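Local coordinates for protein mandelate racemase/muconate lactonizing enzyme (Jannaschia sp., PDB 4J3Z) that probably catalyses a metal-dependent reaction begun by proton abstraction beside a substrate carboxylate, as in other mandelate racemase/muconate lactonizing enzymes of the enolase superfamily, its exact substrate being unassigned, at residues Gly20-Leu26 and Tyr312-Val316; Asp111-Trp115 and Ala359-Leu365; Tyr162-Phe167 and Gln203-Leu207; Gly177-Pro181 and Gln213-Gly218; Gly293-Ala297 and Leu324-Asn330. One frame throughout, in Å; residues are numbered along the deposited sequence.

Contact 1. Residues Gly20-Leu26 and Tyr312-Val316; sequences GGRYWLL and YAGPV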
# COMPACT_ATOMS: atom_id res chain seq x y z
N GLY D 20 -33.55 23.27 -15.32
CA GLY D 20 -33.98 22.78 -14.02
C GLY D 20 -34.47 21.35 -14.06
O GLY D 20 -34.40 20.64 -13.06
N GLY D 21 -34.99 20.93 -15.22
CA GLY D 21 -35.43 19.56 -15.45
C GLY D 21 -36.84 19.48 -16.00
O GLY D 21 -37.52 20.50 -16.13
N ARG D 22 -37.26 18.26 -16.35
CA ARG D 22 -38.65 17.98 -16.75
C ARG D 22 -39.66 18.32 -15.65
O ARG D 22 -40.72 18.89 -15.94
CB ARG D 22 -38.81 16.52 -17.14
CG ARG D 22 -38.62 16.21 -18.62
CD ARG D 22 -39.48 15.01 -19.01
NE ARG D 22 -39.24 14.54 -20.37
CZ ARG D 22 -38.39 13.56 -20.69
NH1 ARG D 22 -37.69 12.93 -19.76
NH2 ARG D 22 -38.25 13.21 -21.97
N TYR D 23 -39.33 17.96 -14.41
CA TYR D 23 -40.19 18.24 -13.26
C TYR D 23 -39.39 18.41 -11.97
O TYR D 23 -38.32 17.82 -11.82
CB TYR D 23 -41.23 17.13 -13.07
CG TYR D 23 -40.65 15.74 -12.89
CD1 TYR D 23 -40.09 15.34 -11.67
CD2 TYR D 23 -40.66 14.82 -13.94
CE1 TYR D 23 -39.56 14.08 -11.50
CE2 TYR D 23 -40.14 13.55 -13.77
CZ TYR D 23 -39.59 13.19 -12.56
OH TYR D 23 -39.07 11.92 -12.39
N TRP D 24 -39.92 19.23 -11.06
CA TRP D 24 -39.37 19.32 -9.70
C TRP D 24 -40.34 18.68 -8.72
O TRP D 24 -41.55 18.73 -8.93
CB TRP D 24 -39.12 20.77 -9.30
CG TRP D 24 -38.20 21.53 -10.21
CD1 TRP D 24 -37.14 21.04 -10.92
CD2 TRP D 24 -38.26 22.93 -10.49
NE1 TRP D 24 -36.53 22.05 -11.62
CE2 TRP D 24 -37.20 23.22 -11.38
CE3 TRP D 24 -39.11 23.97 -10.09
CZ2 TRP D 24 -36.96 24.50 -11.87
CZ3 TRP D 24 -38.87 25.25 -10.58
CH2 TRP D 24 -37.81 25.50 -11.47
N LEU D 25 -39.79 18.09 -7.65
CA LEU D 25 -40.60 17.43 -6.63
C LEU D 25 -40.49 18.16 -5.30
O LEU D 25 -39.51 18.00 -4.56
CB LEU D 25 -40.16 15.97 -6.46
CG LEU D 25 -40.76 14.91 -7.37
CD1 LEU D 25 -39.72 13.84 -7.69
CD2 LEU D 25 -41.99 14.31 -6.72
N LEU D 26 -41.52 18.94 -4.99
CA LEU D 26 -41.51 19.76 -3.77
C LEU D 26 -42.43 19.20 -2.71
O LEU D 26 -43.53 18.72 -3.02
CB LEU D 26 -41.90 21.20 -4.09
CG LEU D 26 -41.27 21.94 -5.27
CD1 LEU D 26 -41.66 23.41 -5.20
CD2 LEU D 26 -39.75 21.78 -5.31
N TYR D 312 -29.53 21.01 -10.25
CA TYR D 312 -30.33 20.85 -11.45
C TYR D 312 -31.76 20.54 -11.04
O TYR D 312 -32.32 19.50 -11.37
CB TYR D 312 -29.78 19.78 -12.39
CG TYR D 312 -30.42 19.82 -13.76
CD1 TYR D 312 -30.26 20.93 -14.59
CD2 TYR D 312 -31.20 18.75 -14.22
CE1 TYR D 312 -30.85 20.97 -15.84
CE2 TYR D 312 -31.79 18.79 -15.47
CZ TYR D 312 -31.61 19.90 -16.28
OH TYR D 312 -32.20 19.95 -17.52
N ALA D 313 -32.34 21.48 -10.30
CA ALA D 313 -33.65 21.32 -9.69
C ALA D 313 -34.22 22.70 -9.36
O ALA D 313 -33.81 23.70 -9.96
CB ALA D 313 -33.54 20.45 -8.44
N GLY D 314 -35.15 22.76 -8.42
CA GLY D 314 -35.88 23.99 -8.13
C GLY D 314 -35.31 24.95 -7.10
O GLY D 314 -34.19 24.77 -6.62
N PRO D 315 -36.09 25.99 -6.74
CA PRO D 315 -35.62 27.04 -5.86
C PRO D 315 -35.59 26.65 -4.37
O PRO D 315 -35.02 27.39 -3.55
CB PRO D 315 -36.62 28.16 -6.11
CG PRO D 315 -37.88 27.47 -6.48
CD PRO D 315 -37.49 26.20 -7.16
N VAL D 316 -36.18 25.51 -4.02
CA VAL D 316 -36.10 25.03 -2.64
C VAL D 316 -34.75 24.37 -2.36
O VAL D 316 -34.05 24.78 -1.42
CB VAL D 316 -37.29 24.13 -2.24
CG1 VAL D 316 -37.14 23.68 -0.80
CG2 VAL D 316 -38.61 24.88 -2.40
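The indole of W24 lies with one face on the backbone of A313 and G314. G314 CA sits over the centre of the six-membered ring, 3.6 Å from its centroid and 15° off the normal, a CH-pi contact, while A313 C lies 3.3 Å from W24 NE1, displaced toward the rim. In the plane of the same ring, at its edge, is G20 CA. One face of the Y312 ring lies against the G20-G21 backbone: G20 C lies over its centre, and G20 CA is 4.3 Å from the Y312 ring centroid. Y312 gets there with CG anti to the backbone N (chi1 -168°), which lays the ring along the chain of G20 and G21.

The polar edge of W24 is used within its own segment: W24 NE1 donates a weak hydrogen bond of 2.9 Å to G20 O. G20 O also receives A313 CA in a C-H...O contact of 3.5 Å, and lies 2.9 Å from Y312 O, an acceptor pair that cannot bond. G20 and G21 have backbone angles that call for glycine, and a CB on G20 would run into W24 CZ2. Further along, W24 CZ3 meets P315 CD at 3.8 Å, the two side chains set roughly perpendicular, and L26 CD1 faces V316 CG2.

E40 accepts from G314 N, the N-cap of helix 315-327, and H342 donates to A313 O. The arrangement joins a loop and strand of the N-terminal capping domain to the start of a barrel helix, an interdomain seam characteristic of the enolase superfamily.

Contact 2. Residues Asp111-Trp115 and Ala359-Leu365; sequences DCPVW and APDAPGL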
# COMPACT_ATOMS: atom_id res chain seq x y z
N ASP D 111 -36.98 31.59 15.07
CA ASP D 111 -36.76 32.92 14.50
C ASP D 111 -35.35 33.21 14.08
O ASP D 111 -34.72 34.10 14.58
CB ASP D 111 -37.29 34.02 15.40
CG ASP D 111 -38.46 34.72 14.82
OD1 ASP D 111 -38.86 34.42 13.71
OD2 ASP D 111 -39.00 35.57 15.50
N CYS D 112 -34.87 32.40 13.16
CA CYS D 112 -33.46 32.21 12.91
C CYS D 112 -33.35 31.67 11.49
O CYS D 112 -34.10 30.77 11.11
CB CYS D 112 -32.94 31.19 13.92
SG CYS D 112 -31.19 30.75 13.84
N PRO D 113 -32.43 32.25 10.68
CA PRO D 113 -32.25 31.70 9.33
C PRO D 113 -31.52 30.38 9.43
O PRO D 113 -30.69 30.22 10.33
CB PRO D 113 -31.38 32.76 8.63
CG PRO D 113 -30.65 33.45 9.74
CD PRO D 113 -31.53 33.38 10.96
N VAL D 114 -31.81 29.44 8.53
CA VAL D 114 -31.25 28.09 8.66
C VAL D 114 -29.73 28.09 8.88
O VAL D 114 -29.23 27.34 9.71
CB VAL D 114 -31.67 27.14 7.52
CG1 VAL D 114 -30.94 25.81 7.61
CG2 VAL D 114 -33.17 26.88 7.58
N TRP D 115 -28.98 28.94 8.16
CA TRP D 115 -27.51 28.92 8.32
C TRP D 115 -27.05 29.12 9.75
O TRP D 115 -26.04 28.55 10.17
CB TRP D 115 -26.78 29.88 7.36
CG TRP D 115 -27.22 31.33 7.39
CD1 TRP D 115 -27.99 31.97 6.46
CD2 TRP D 115 -26.88 32.33 8.38
NE1 TRP D 115 -28.16 33.29 6.81
CE2 TRP D 115 -27.49 33.54 7.98
CE3 TRP D 115 -26.13 32.31 9.56
CZ2 TRP D 115 -27.37 34.72 8.72
CZ3 TRP D 115 -26.01 33.49 10.30
CH2 TRP D 115 -26.63 34.67 9.87
N ALA D 359 -25.77 35.96 2.15
CA ALA D 359 -26.44 35.18 3.19
C ALA D 359 -27.84 35.74 3.48
O ALA D 359 -27.96 36.91 3.85
CB ALA D 359 -25.60 35.14 4.45
N PRO D 360 -28.89 34.92 3.31
CA PRO D 360 -30.28 35.35 3.51
C PRO D 360 -30.59 35.81 4.95
O PRO D 360 -29.84 35.49 5.89
CB PRO D 360 -31.10 34.11 3.14
CG PRO D 360 -30.20 33.29 2.27
CD PRO D 360 -28.82 33.53 2.82
N ASP D 361 -31.70 36.53 5.10
CA ASP D 361 -32.02 37.30 6.30
C ASP D 361 -33.23 36.80 7.07
O ASP D 361 -33.46 37.21 8.22
CB ASP D 361 -32.30 38.76 5.89
CG ASP D 361 -31.17 39.70 6.25
OD1 ASP D 361 -30.29 39.32 7.05
OD2 ASP D 361 -31.18 40.84 5.72
N ALA D 362 -34.03 35.96 6.42
CA ALA D 362 -35.33 35.56 6.95
C ALA D 362 -35.25 34.25 7.72
O ALA D 362 -34.32 33.46 7.50
CB ALA D 362 -36.34 35.46 5.82
N PRO D 363 -36.22 34.01 8.63
CA PRO D 363 -36.23 32.75 9.38
C PRO D 363 -36.48 31.56 8.46
O PRO D 363 -37.09 31.72 7.39
CB PRO D 363 -37.40 32.93 10.35
CG PRO D 363 -37.65 34.40 10.41
CD PRO D 363 -37.34 34.88 9.03
N GLY D 364 -36.03 30.38 8.86
CA GLY D 364 -36.17 29.18 8.04
C GLY D 364 -35.34 29.35 6.78
O GLY D 364 -34.26 29.93 6.81
N LEU D 365 -35.86 28.84 5.67
CA LEU D 365 -35.14 28.94 4.40
C LEU D 365 -35.42 30.28 3.73
O LEU D 365 -34.77 30.63 2.74
CB LEU D 365 -35.47 27.76 3.48
CG LEU D 365 -35.06 26.38 4.01
CD1 LEU D 365 -35.62 25.25 3.15
CD2 LEU D 365 -33.55 26.27 4.13
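A single bridge between P113 and G364 ties the loop that follows helix 89-109 to the loop between strands 356-358 and 368-369. Two backbone bonds flank P113: G364 N donates to C112 O at 3.0 Å, and V114 N donates to G364 O at 3.0 Å, reaching that carbonyl from 38° out of its plane. G364 thus both gives and accepts, and its positive phi favours glycine. P363 CA adds a C-H...O contact to C112 O.

The third bond comes from a side chain. W115 NE1 donates to P360 O at 2.9 Å with an N-H...O angle of 161°, and the oxygen lies almost in the indole plane. CG of W115 stands between the backbone N and the carbonyl carbon (chi1 55°), turning the ring back over P113, whose CG rests 3.5 Å above one face. Here the loop after a capping-domain helix meets the late part of the chain that returns from the barrel, consistent with the two-domain enolase-superfamily fold; H323 of barrel helix 315-327 bonds to W115 N and L365 O. A leucine in place of W115 would probably leave P360 O without this donor and uncover P113.

V114 CG2 meets L365 CD2 at 3.5 Å. At the solvent side D111 OD1 lies 3.5 Å from P363 CG, the two side chains running side by side. C112 and W115 also pack on R110 and N70 of a neighbouring subunit.

Contact 3. Residues Tyr162-Phe167 and Gln203-Leu207; sequences YTAVKF and QADLL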
# COMPACT_ATOMS: atom_id res chain seq x y z
N TYR D 162 -20.32 37.13 -12.95
CA TYR D 162 -19.97 35.74 -12.71
C TYR D 162 -18.47 35.52 -12.81
O TYR D 162 -17.82 36.11 -13.69
CB TYR D 162 -20.71 34.81 -13.68
CG TYR D 162 -22.13 34.44 -13.28
CD1 TYR D 162 -22.38 33.58 -12.21
CD2 TYR D 162 -23.23 34.93 -14.01
CE1 TYR D 162 -23.67 33.22 -11.87
CE2 TYR D 162 -24.53 34.59 -13.66
CZ TYR D 162 -24.75 33.73 -12.59
OH TYR D 162 -26.04 33.37 -12.23
N THR D 163 -17.93 34.70 -11.91
CA THR D 163 -16.49 34.42 -11.89
C THR D 163 -16.20 32.93 -12.13
O THR D 163 -15.12 32.44 -11.81
CB THR D 163 -15.79 34.89 -10.58
OG1 THR D 163 -16.28 34.12 -9.47
CG2 THR D 163 -16.04 36.38 -10.31
N ALA D 164 -17.19 32.22 -12.69
CA ALA D 164 -17.01 30.84 -13.16
C ALA D 164 -18.17 30.47 -14.07
O ALA D 164 -19.29 30.91 -13.84
CB ALA D 164 -16.89 29.86 -12.00
N VAL D 165 -17.89 29.69 -15.11
CA VAL D 165 -18.93 29.24 -16.06
C VAL D 165 -18.78 27.77 -16.39
O VAL D 165 -17.65 27.26 -16.43
CB VAL D 165 -18.92 30.06 -17.38
CG1 VAL D 165 -19.48 31.45 -17.14
CG2 VAL D 165 -17.50 30.14 -17.96
N LYS D 166 -19.90 27.09 -16.61
CA LYS D 166 -19.93 25.64 -16.82
C LYS D 166 -20.52 25.29 -18.17
O LYS D 166 -21.47 25.91 -18.63
CB LYS D 166 -20.73 24.95 -15.70
CG LYS D 166 -20.49 23.46 -15.58
CD LYS D 166 -21.19 22.87 -14.37
CE LYS D 166 -22.51 22.19 -14.73
NZ LYS D 166 -23.00 21.21 -13.71
N PHE D 167 -19.94 24.26 -18.79
CA PHE D 167 -20.34 23.83 -20.11
C PHE D 167 -20.04 22.34 -20.27
O PHE D 167 -19.20 21.80 -19.54
CB PHE D 167 -19.60 24.66 -21.18
CG PHE D 167 -18.10 24.67 -21.01
CD1 PHE D 167 -17.48 25.57 -20.15
CD2 PHE D 167 -17.31 23.77 -21.71
CE1 PHE D 167 -16.10 25.58 -19.99
CE2 PHE D 167 -15.93 23.77 -21.56
CZ PHE D 167 -15.32 24.68 -20.70
N GLN D 203 -10.86 36.49 -15.99
CA GLN D 203 -12.07 36.91 -15.29
C GLN D 203 -13.12 35.82 -14.98
O GLN D 203 -14.14 36.12 -14.38
CB GLN D 203 -12.74 38.07 -16.06
CG GLN D 203 -11.88 39.31 -16.26
CD GLN D 203 -12.55 40.36 -17.14
OE1 GLN D 203 -12.77 40.13 -18.33
NE2 GLN D 203 -12.85 41.52 -16.57
N ALA D 204 -12.88 34.57 -15.39
CA ALA D 204 -13.75 33.45 -14.98
C ALA D 204 -13.10 32.08 -15.14
O ALA D 204 -12.50 31.79 -16.17
CB ALA D 204 -15.08 33.48 -15.72
N ASP D 205 -13.27 31.24 -14.13
CA ASP D 205 -12.83 29.85 -14.22
C ASP D 205 -13.71 29.02 -15.14
O ASP D 205 -14.86 29.37 -15.39
CB ASP D 205 -12.81 29.21 -12.83
CG ASP D 205 -11.67 29.71 -11.99
OD1 ASP D 205 -10.50 29.41 -12.31
OD2 ASP D 205 -11.96 30.42 -11.01
N LEU D 206 -13.13 27.94 -15.66
CA LEU D 206 -13.81 27.03 -16.57
C LEU D 206 -14.17 25.77 -15.83
O LEU D 206 -13.29 25.08 -15.32
CB LEU D 206 -12.90 26.69 -17.76
CG LEU D 206 -12.89 27.55 -19.03
CD1 LEU D 206 -12.94 29.04 -18.72
CD2 LEU D 206 -11.67 27.21 -19.87
N LEU D 207 -15.46 25.47 -15.76
CA LEU D 207 -15.92 24.28 -15.05
C LEU D 207 -16.30 23.21 -16.05
O LEU D 207 -17.34 23.29 -16.69
CB LEU D 207 -17.11 24.62 -14.15
CG LEU D 207 -16.94 25.87 -13.28
CD1 LEU D 207 -18.30 26.49 -13.02
CD2 LEU D 207 -16.21 25.56 -11.99
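T163 begins the pairing with A204 and D205: its carbonyl O accepts from D205 N at 3.2 Å, the donor standing well above the carbonyl plane, and R127 also donates to this oxygen. A204 CB packs near the backbone between T163 and A164. A164 is bridged to D205, its CA making a C-H...O contact to D205 O, while its CB touches L207 CD1 at 3.8 Å on the face that A164, K166 and L207 share. V165 carries the two shortest rungs. V165 N donates to D205 O at 3.1 Å, and V165 O accepts from L207 N at 2.9 Å, so the register is parallel.

K166 lays CG 3.3 Å from L207 O and passes transversely over the L207 side chain; the bend at chi3 (100°) then carries the ammonium end away, to a salt bridge with E335. At F167 the ladder weakens: its N reaches L207 O over 3.5 Å. Its ring meets L206 at the edge, F167 CE1 3.9 Å from L206 CG, and has L207 O over one face, toward the rim.

The strand axes approach to 4.9 Å at 27°, as in a twisted barrel wall. With helix 183-200 they form a parallel beta-alpha-beta crossover; that helix covers F167 and L206 through I196, strand 125-131 flanks the other side of strand 164-167, and R127 there holds D205 by a salt bridge.

Contact 4. Residues Gly177-Pro181 and Gln213-Gly218; sequences GGHMP and QFAPAG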
# COMPACT_ATOMS: atom_id res chain seq x y z
N GLY D 177 -22.93 2.81 -20.12
CA GLY D 177 -21.93 3.03 -19.09
C GLY D 177 -20.78 3.84 -19.63
O GLY D 177 -20.95 4.63 -20.59
N GLY D 178 -19.61 3.67 -19.03
CA GLY D 178 -18.40 4.33 -19.51
C GLY D 178 -18.00 3.84 -20.89
O GLY D 178 -17.88 2.64 -21.12
N HIS D 179 -17.81 4.77 -21.82
CA HIS D 179 -17.31 4.46 -23.16
C HIS D 179 -16.10 5.34 -23.47
O HIS D 179 -15.83 6.30 -22.75
CB HIS D 179 -18.41 4.64 -24.23
CG HIS D 179 -18.99 6.02 -24.28
ND1 HIS D 179 -20.22 6.33 -23.73
CD2 HIS D 179 -18.51 7.17 -24.82
CE1 HIS D 179 -20.47 7.62 -23.93
NE2 HIS D 179 -19.45 8.15 -24.59
N MET D 180 -15.38 5.00 -24.54
CA MET D 180 -14.22 5.75 -24.99
C MET D 180 -14.70 7.02 -25.71
O MET D 180 -15.53 6.94 -26.61
CB MET D 180 -13.40 4.88 -25.95
CG MET D 180 -11.99 5.34 -26.24
SD MET D 180 -10.94 5.46 -24.78
CE MET D 180 -10.52 3.74 -24.50
N PRO D 181 -14.20 8.21 -25.29
CA PRO D 181 -14.59 9.45 -25.96
C PRO D 181 -14.12 9.50 -27.40
O PRO D 181 -12.99 9.08 -27.70
CB PRO D 181 -13.89 10.54 -25.13
CG PRO D 181 -12.82 9.84 -24.37
CD PRO D 181 -13.35 8.47 -24.11
N GLN D 213 -20.04 9.99 -18.80
CA GLN D 213 -20.14 9.25 -20.07
C GLN D 213 -19.00 8.26 -20.26
O GLN D 213 -19.16 7.26 -20.97
CB GLN D 213 -20.13 10.22 -21.27
CG GLN D 213 -20.96 11.49 -21.13
CD GLN D 213 -20.16 12.67 -20.60
OE1 GLN D 213 -19.65 12.63 -19.48
NE2 GLN D 213 -20.07 13.74 -21.39
N PHE D 214 -17.85 8.54 -19.65
CA PHE D 214 -16.60 7.92 -20.09
C PHE D 214 -15.93 6.97 -19.12
O PHE D 214 -15.99 7.15 -17.92
CB PHE D 214 -15.60 8.98 -20.53
CG PHE D 214 -16.13 9.95 -21.54
CD1 PHE D 214 -16.66 9.49 -22.75
CD2 PHE D 214 -16.10 11.31 -21.30
CE1 PHE D 214 -17.14 10.39 -23.70
CE2 PHE D 214 -16.59 12.21 -22.24
CZ PHE D 214 -17.11 11.75 -23.44
N ALA D 215 -15.30 5.95 -19.69
CA ALA D 215 -14.50 4.99 -18.95
C ALA D 215 -13.21 5.66 -18.47
O ALA D 215 -12.66 6.49 -19.18
CB ALA D 215 -14.17 3.82 -19.87
N PRO D 216 -12.72 5.30 -17.27
CA PRO D 216 -11.58 6.01 -16.66
C PRO D 216 -10.43 6.34 -17.62
O PRO D 216 -9.95 7.46 -17.60
CB PRO D 216 -11.13 5.07 -15.53
CG PRO D 216 -11.91 3.80 -15.72
CD PRO D 216 -13.18 4.21 -16.38
N ALA D 217 -10.01 5.37 -18.43
CA ALA D 217 -8.97 5.55 -19.45
C ALA D 217 -9.31 6.63 -20.47
O ALA D 217 -8.42 7.36 -20.95
CB ALA D 217 -8.74 4.23 -20.18
N GLY D 218 -10.59 6.71 -20.83
CA GLY D 218 -11.08 7.70 -21.76
C GLY D 218 -10.96 9.09 -21.17
O GLY D 218 -10.39 10.00 -21.78
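H179 supplies both backbone hydrogen bonds with Q213-A215. H179 N donates to Q213 O at 3.0 Å, in the carbonyl plane on a lone pair, and H179 O accepts from A215 N at 3.1 Å, here from 46° above the plane. These bonds bracket F214, which forms a single bridge with H179. C-H...O contacts run from G178 CA to Q213 O and, at 3.2 Å, from F214 CA to H179 O.

Among the rings, H179 has CG between the backbone N and the carbonyl carbon (chi1 58°), which folds the imidazole back over Q213 O; that oxygen sits 3.1 Å above the ring plane, while the ND1 approach is too poorly angled to be a bond. T174 gives ND1 a weak partner instead. The F214 ring has Q213 CB over the centre of one face and P181 CB, toward the rim, on the opposite face, a CH-pi contact 3.8 Å from the F214 centroid; H179 O lies in plane at its edge. The imidazole and this ring meet obliquely, planes at 87°, with H179 NE2 3.3 Å from F214 CE1. With a serine at H179, F214 CE1 would probably lose its neighbour and Q213 O the ring over it.

These loops follow strands 164-167 and 205-209, on the side of the barrel where the active site of this superfamily is found, though no residue here is known to take part. Apolar contacts finish near P216: P181 CD lies 3.4 Å from G218 CA, and M180 SD 3.8 Å from the same atom. A215, the N-cap of helix 216-226, packs on G304 of a neighbouring subunit.

Contact 5. Residues Gly293-Ala297 and Leu324-Asn330; sequences GKKIA and LGVSCPN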
# COMPACT_ATOMS: atom_id res chain seq x y z
N GLY D 293 -25.54 17.02 4.36
CA GLY D 293 -24.69 17.97 3.61
C GLY D 293 -23.57 18.55 4.46
O GLY D 293 -22.41 18.54 4.04
N LYS D 294 -23.92 19.02 5.66
CA LYS D 294 -22.92 19.47 6.64
C LYS D 294 -21.87 18.41 6.97
O LYS D 294 -20.68 18.72 7.10
CB LYS D 294 -23.58 19.94 7.94
CG LYS D 294 -24.02 21.39 7.97
CD LYS D 294 -22.87 22.38 7.79
CE LYS D 294 -22.05 22.53 9.06
NZ LYS D 294 -21.03 23.59 8.84
N LYS D 295 -22.26 17.18 7.05
CA LYS D 295 -21.28 16.23 7.38
C LYS D 295 -20.50 15.68 6.21
O LYS D 295 -19.46 15.17 6.38
CB LYS D 295 -21.83 15.17 8.32
CG LYS D 295 -23.07 14.54 7.88
CD LYS D 295 -23.36 13.37 8.74
CE LYS D 295 -24.36 13.65 9.81
NZ LYS D 295 -24.29 12.60 10.81
N ILE D 296 -21.00 15.84 5.02
CA ILE D 296 -20.21 15.65 3.82
C ILE D 296 -19.18 16.79 3.72
O ILE D 296 -18.06 16.60 3.23
CB ILE D 296 -21.08 15.61 2.54
CG1 ILE D 296 -22.12 14.48 2.62
CG2 ILE D 296 -20.21 15.46 1.29
CD1 ILE D 296 -23.27 14.63 1.65
N ALA D 297 -19.57 17.96 4.19
CA ALA D 297 -18.68 19.13 4.17
C ALA D 297 -17.53 18.99 5.18
O ALA D 297 -16.43 19.48 4.93
CB ALA D 297 -19.46 20.40 4.43
N LEU D 324 -26.58 26.02 3.52
CA LEU D 324 -25.45 25.14 3.82
C LEU D 324 -24.15 25.79 3.37
O LEU D 324 -23.11 25.65 4.03
CB LEU D 324 -25.63 23.77 3.16
CG LEU D 324 -24.43 22.82 3.04
CD1 LEU D 324 -23.85 22.46 4.39
CD2 LEU D 324 -24.81 21.56 2.27
N GLY D 325 -24.21 26.51 2.25
CA GLY D 325 -23.05 27.19 1.68
C GLY D 325 -22.55 28.33 2.55
O GLY D 325 -21.36 28.61 2.59
N VAL D 326 -23.48 28.98 3.25
CA VAL D 326 -23.13 30.09 4.12
C VAL D 326 -22.24 29.63 5.26
O VAL D 326 -21.34 30.35 5.70
CB VAL D 326 -24.39 30.78 4.70
CG1 VAL D 326 -24.00 31.85 5.71
CG2 VAL D 326 -25.22 31.38 3.58
N SER D 327 -22.49 28.39 5.70
CA SER D 327 -21.96 27.85 6.93
C SER D 327 -20.62 27.11 6.83
O SER D 327 -20.00 26.81 7.86
CB SER D 327 -23.01 26.92 7.54
OG SER D 327 -23.45 25.97 6.59
N CYS D 328 -20.17 26.81 5.60
CA CYS D 328 -18.97 25.99 5.38
C CYS D 328 -17.73 26.82 5.01
O CYS D 328 -17.75 27.54 4.00
CB CYS D 328 -19.21 24.92 4.30
SG CYS D 328 -20.56 23.74 4.59
N PRO D 329 -16.66 26.72 5.83
CA PRO D 329 -15.36 27.33 5.53
C PRO D 329 -14.74 26.84 4.22
O PRO D 329 -13.96 27.56 3.59
CB PRO D 329 -14.49 26.90 6.72
CG PRO D 329 -15.47 26.77 7.84
CD PRO D 329 -16.72 26.21 7.21
N ASN D 330 -15.11 25.62 3.83
CA ASN D 330 -14.54 24.97 2.65
C ASN D 330 -15.42 25.09 1.40
O ASN D 330 -15.19 24.40 0.41
CB ASN D 330 -14.25 23.49 2.95
CG ASN D 330 -15.50 22.70 3.29
OD1 ASN D 330 -16.42 23.23 3.90
ND2 ASN D 330 -15.52 21.43 2.91
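L324 reaches across to G293 and K294 with both methyls. L324 CG lies anti to the backbone N (chi1 165°), sending L324 CD1 to K294 CD at 3.5 Å and L324 CD2 to G293 CA at 3.8 Å; the K294 and L324 chains run antiparallel alongside one another. A CB on G293 would collide with L324 CD2, so glycine permits this approach. One turn on, S327 OG donates to L324 O at 2.6 Å, and S327 N reaches the same oxygen at 3.3 Å, from the same face of its plane. Two donors therefore share one carbonyl, and S327 OG lies 3.8 Å from K294 CD.

Helices 290-302 and 315-327, with short strand 306-307 between them, are consecutive alpha-beta-alpha elements of the enolase-superfamily barrel, so this is packing between neighbouring outer helices. K294, bent at chi2 and chi3, passes its aliphatic part by L324 and S327; its ammonium end makes a salt bridge with E72 of a neighbouring subunit and a hydrogen bond to L118 O.

C328 turns SG toward helix 290-302, touching A297 CB at 3.5 Å. N330 extends its amide toward A297, and N330 ND2 donates a weak hydrogen bond to A297 O at 3.0 Å, the N-H...O angle being just 122°. N330 pairs through its backbone with L307 of strand 306-307, and N123 ND2 donates to C328 O.

From the N terminus, G20-L26 opens contact 1, which closes only at Y312-V316 and bridges capping domain and barrel. D111-W115 opens contact 2, which closes last, at A359-L365, so contacts 1 and 2 cross. Within both loops lie contacts 3 and 4, which cross each other: strand 164-167 precedes loop 177-181, then strand 205-209 precedes 213-218. Contact 5 opens at G293, before contact 1 closes, and ends at N330, so those two cross and share helix 315-327, while contact 5 falls wholly within contact 2. Contacts 2 and 5 touch through V326, and contacts 2 and 4 lie on opposite sides of the chain's centre, about 43 Å apart between centres.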